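Side-chain contacts in citrate synthase (Metallosphaera sedula, PDB 6ABX), which probably catalyses the formation of citrate and CoA from oxaloacetate, acetyl-CoA and water, a step of the tricarboxylic acid cycle: residues A[325-328]-A[329-332]; A[201-204]-A[205-209]. One frame throughout, in Å; residues are numbered along the deposited sequence.

Contact 1. Residues A[325-328]-A[329-332]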
# COMPACT_ATOMS: atom_id res chain seq x y z
N PRO A 325 -2.79 12.23 -11.93
CA PRO A 325 -3.01 11.24 -10.88
C PRO A 325 -2.54 11.73 -9.50
O PRO A 325 -3.16 11.41 -8.45
CB PRO A 325 -2.19 10.01 -11.28
CG PRO A 325 -1.99 10.19 -12.80
CD PRO A 325 -2.10 11.66 -13.13
N THR A 326 -1.51 12.57 -9.50
CA THR A 326 -1.02 13.11 -8.20
C THR A 326 -2.07 14.07 -7.63
O THR A 326 -2.22 14.18 -6.36
CB THR A 326 0.39 13.70 -8.22
OG1 THR A 326 0.44 14.91 -8.97
CG2 THR A 326 1.43 12.72 -8.74
N ILE A 327 -2.65 14.89 -8.51
CA ILE A 327 -3.64 15.87 -8.09
C ILE A 327 -4.87 15.13 -7.52
O ILE A 327 -5.45 15.54 -6.46
CB ILE A 327 -3.98 16.80 -9.26
CG1 ILE A 327 -2.74 17.57 -9.71
CG2 ILE A 327 -5.08 17.77 -8.87
CD1 ILE A 327 -2.93 18.21 -11.06
N PHE A 328 -5.30 14.07 -8.22
CA PHE A 328 -6.34 13.18 -7.67
C PHE A 328 -5.98 12.78 -6.23
O PHE A 328 -6.79 12.92 -5.31
CB PHE A 328 -6.51 12.02 -8.64
CG PHE A 328 -7.69 11.11 -8.45
CD1 PHE A 328 -7.96 10.53 -7.22
CD2 PHE A 328 -8.52 10.81 -9.52
CE1 PHE A 328 -9.05 9.67 -7.07
CE2 PHE A 328 -9.59 9.94 -9.36
CZ PHE A 328 -9.85 9.37 -8.13
N ALA A 329 -4.78 12.24 -6.03
CA ALA A 329 -4.33 11.80 -4.69
C ALA A 329 -4.40 12.95 -3.70
O ALA A 329 -4.76 12.73 -2.54
CB ALA A 329 -2.93 11.24 -4.76
N SER A 330 -4.08 14.19 -4.14
CA SER A 330 -4.01 15.33 -3.24
C SER A 330 -5.38 15.58 -2.61
O SER A 330 -5.46 15.97 -1.48
CB SER A 330 -3.50 16.59 -3.94
OG SER A 330 -4.49 17.25 -4.68
N ALA A 331 -6.46 15.27 -3.32
CA ALA A 331 -7.82 15.42 -2.78
C ALA A 331 -8.26 14.12 -2.08
O ALA A 331 -8.85 14.15 -0.96
CB ALA A 331 -8.77 15.72 -3.94
N ARG A 332 -7.92 12.98 -2.68
CA ARG A 332 -8.52 11.68 -2.23
C ARG A 332 -7.89 11.24 -0.89
O ARG A 332 -8.48 10.43 -0.14
CB ARG A 332 -8.42 10.64 -3.36
CG ARG A 332 -8.92 9.26 -2.99
CD ARG A 332 -10.38 9.23 -2.61
NE ARG A 332 -11.21 9.76 -3.64
CZ ARG A 332 -11.66 9.08 -4.72
NH1 ARG A 332 -11.32 7.79 -4.90
NH2 ARG A 332 -12.36 9.73 -5.64
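The first two turns of helix 324-343 bring Arg332, an oxaloacetate-binding residue, to the site, and there Phe328, one turn before it, lies side by side with it and points the same way. Phe328 CE1 sits over the centre of the Arg332 guanidinium, 3.6 Å from Arg332 CZ, while Arg332 NH2 comes equally near Phe328 CE1 and CZ. The two planes are 66° apart, so a corner of the ring rests on the flat guanidinium and no parallel stack forms. Both side chains leave the helix in the same sense, CG anti to the backbone N (chi1 -169° in Phe328); the arginine chain then bends at its next two torsions, which folds its end back beside the ring.

In this model of the citrate synthase, Arg332 NH2 donates to a citrate anion. Its NE is tied to the carbonyl of His176, whose ring also meets Phe328 edge-to-face; bonds at NE, NH1 and NH2, with Phe328 CE1 over one face, together limit the rotation of the guanidinium.

On another side of the helix, Ser330 turns its hydroxyl back on the preceding turn. Ser330 OG donates to Ile327 O over 2.6 Å, in the carbonyl plane and on a lone pair. With chi1 at 80° the hydroxyl stands between the backbone N and the carbonyl carbon, which brings it alongside that oxygen. The same carbonyl receives Ala331 N only weakly, at 3.3 Å, and Ala331 N also makes a weak bond to Phe328 O. Regular helical bonds flank this spot: Ala329 N to Pro325 O at 3.0 Å, and Arg332 N to Phe328 O at 2.9 Å.

Contact 2. Residues A[201-204]-A[205-209]; sequences SVVA and GISAL
Ser201 opens the run with its backbone, its carbonyl O taking the N-H of Gly205 at 2.9 Å, while its hydroxyl bonds to the carbonyl of Cys188 in helix 183-192. Val202 comes next and meets Ile206 one turn on. Val202 CG1 touches Ile206 CD1 at 3.9 Å, methyl against methyl, the two side chains crossing at a slant. Val202 CG1 is the branch anti to the backbone N (chi1 168°); Ile206 answers with CG1 anti to its own carbonyl carbon and an extended end, and on the way Ile206 CG1 passes 3.4 Å from Val202 O, the oxygen that also accepts Ile206 N.

These residues belong to helix 198-209, a buried helix at the dimer interface: Val203 and Ala204 each pack on their own counterparts in the second subunit, while Ile206 faces helices 91-105 and 324-343 of its own chain.

Val203 offers the carbonyl with two donors. Ser207 N reaches Val203 O at 3.0 Å in the ordinary helical way, and Ser207 OG, with chi1 at -63° setting it beside its backbone N, adds a second bond to Val203 O at 2.9 Å. The hydroxyl stands 37° out of the carbonyl plane, on the opposite face from the amide, so the oxygen is gripped from both faces and the serine's polar end is satisfied within the helix. Ala204 ends residues 201-204, its O accepting Ala208 N at 3.0 Å; beyond it, the carbonyls of Ser207 and Ala208 receive the hydroxyls of Ser196 and Thr194 of the second subunit.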
# COMPACT_ATOMS: atom_id res chain seq x y z
N SER A 201 -0.68 3.52 5.36
CA SER A 201 -2.01 3.38 4.65
C SER A 201 -2.03 4.21 3.37
O SER A 201 -2.40 3.70 2.28
CB SER A 201 -3.20 3.74 5.51
OG SER A 201 -3.30 2.80 6.52
N VAL A 202 -1.70 5.49 3.50
CA VAL A 202 -1.75 6.41 2.40
C VAL A 202 -0.74 6.01 1.32
O VAL A 202 -1.07 6.11 0.13
CB VAL A 202 -1.60 7.87 2.83
CG1 VAL A 202 -1.36 8.84 1.65
CG2 VAL A 202 -2.81 8.32 3.65
N VAL A 203 0.46 5.57 1.70
CA VAL A 203 1.42 5.06 0.73
C VAL A 203 0.81 3.92 -0.08
O VAL A 203 0.96 3.90 -1.33
CB VAL A 203 2.76 4.65 1.41
CG1 VAL A 203 3.65 3.88 0.48
CG2 VAL A 203 3.47 5.88 1.97
N ALA A 204 0.07 3.00 0.56
CA ALA A 204 -0.57 1.95 -0.19
C ALA A 204 -1.68 2.49 -1.08
O ALA A 204 -1.82 2.03 -2.20
CB ALA A 204 -1.10 0.90 0.74
N GLY A 205 -2.46 3.49 -0.60
CA GLY A 205 -3.45 4.17 -1.44
C GLY A 205 -2.86 4.72 -2.75
O GLY A 205 -3.36 4.47 -3.84
N ILE A 206 -1.74 5.41 -2.61
CA ILE A 206 -1.03 6.01 -3.77
C ILE A 206 -0.54 4.92 -4.72
O ILE A 206 -0.70 5.02 -5.97
CB ILE A 206 0.12 6.88 -3.28
CG1 ILE A 206 -0.40 8.09 -2.50
CG2 ILE A 206 0.98 7.29 -4.49
CD1 ILE A 206 0.67 8.83 -1.73
N SER A 207 -0.00 3.86 -4.13
CA SER A 207 0.50 2.71 -4.90
C SER A 207 -0.63 2.12 -5.78
O SER A 207 -0.41 1.81 -6.94
CB SER A 207 1.11 1.68 -3.98
OG SER A 207 2.24 2.22 -3.30
N ALA A 208 -1.85 1.97 -5.23
CA ALA A 208 -3.02 1.44 -5.96
C ALA A 208 -3.53 2.44 -7.01
O ALA A 208 -3.86 2.10 -8.14
CB ALA A 208 -4.14 1.09 -5.00
N LEU A 209 -3.64 3.70 -6.60
CA LEU A 209 -4.20 4.77 -7.44
C LEU A 209 -3.35 4.96 -8.71
O LEU A 209 -3.91 5.34 -9.72
CB LEU A 209 -4.29 6.06 -6.64
CG LEU A 209 -5.06 7.19 -7.31
CD1 LEU A 209 -6.48 6.79 -7.57
CD2 LEU A 209 -4.95 8.49 -6.50

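Contact 2 precedes contact 1 in the chain, and their centres lie 11 Å apart. They touch through Leu209, the last residue of helix 198-209: Leu209 CD2 lies 3.7 Å from Phe328 CD1 and 3.8 Å from Ala329 N. Leu209 therefore backs the phenyl ring that packs on the arginine of the oxaloacetate site, joining the interface helix to the helix that carries Arg332. Contact 1 reaches the ligand itself, the Arg332 side chain being about 3 Å from the citrate at nearest atoms, whereas in contact 2 the side chain of Ala208 remains about 10 Å from it. Helix 198-209 takes part in the dimer interface, and the neighbouring helix 324-343 contributes Arg332 to the ligand site.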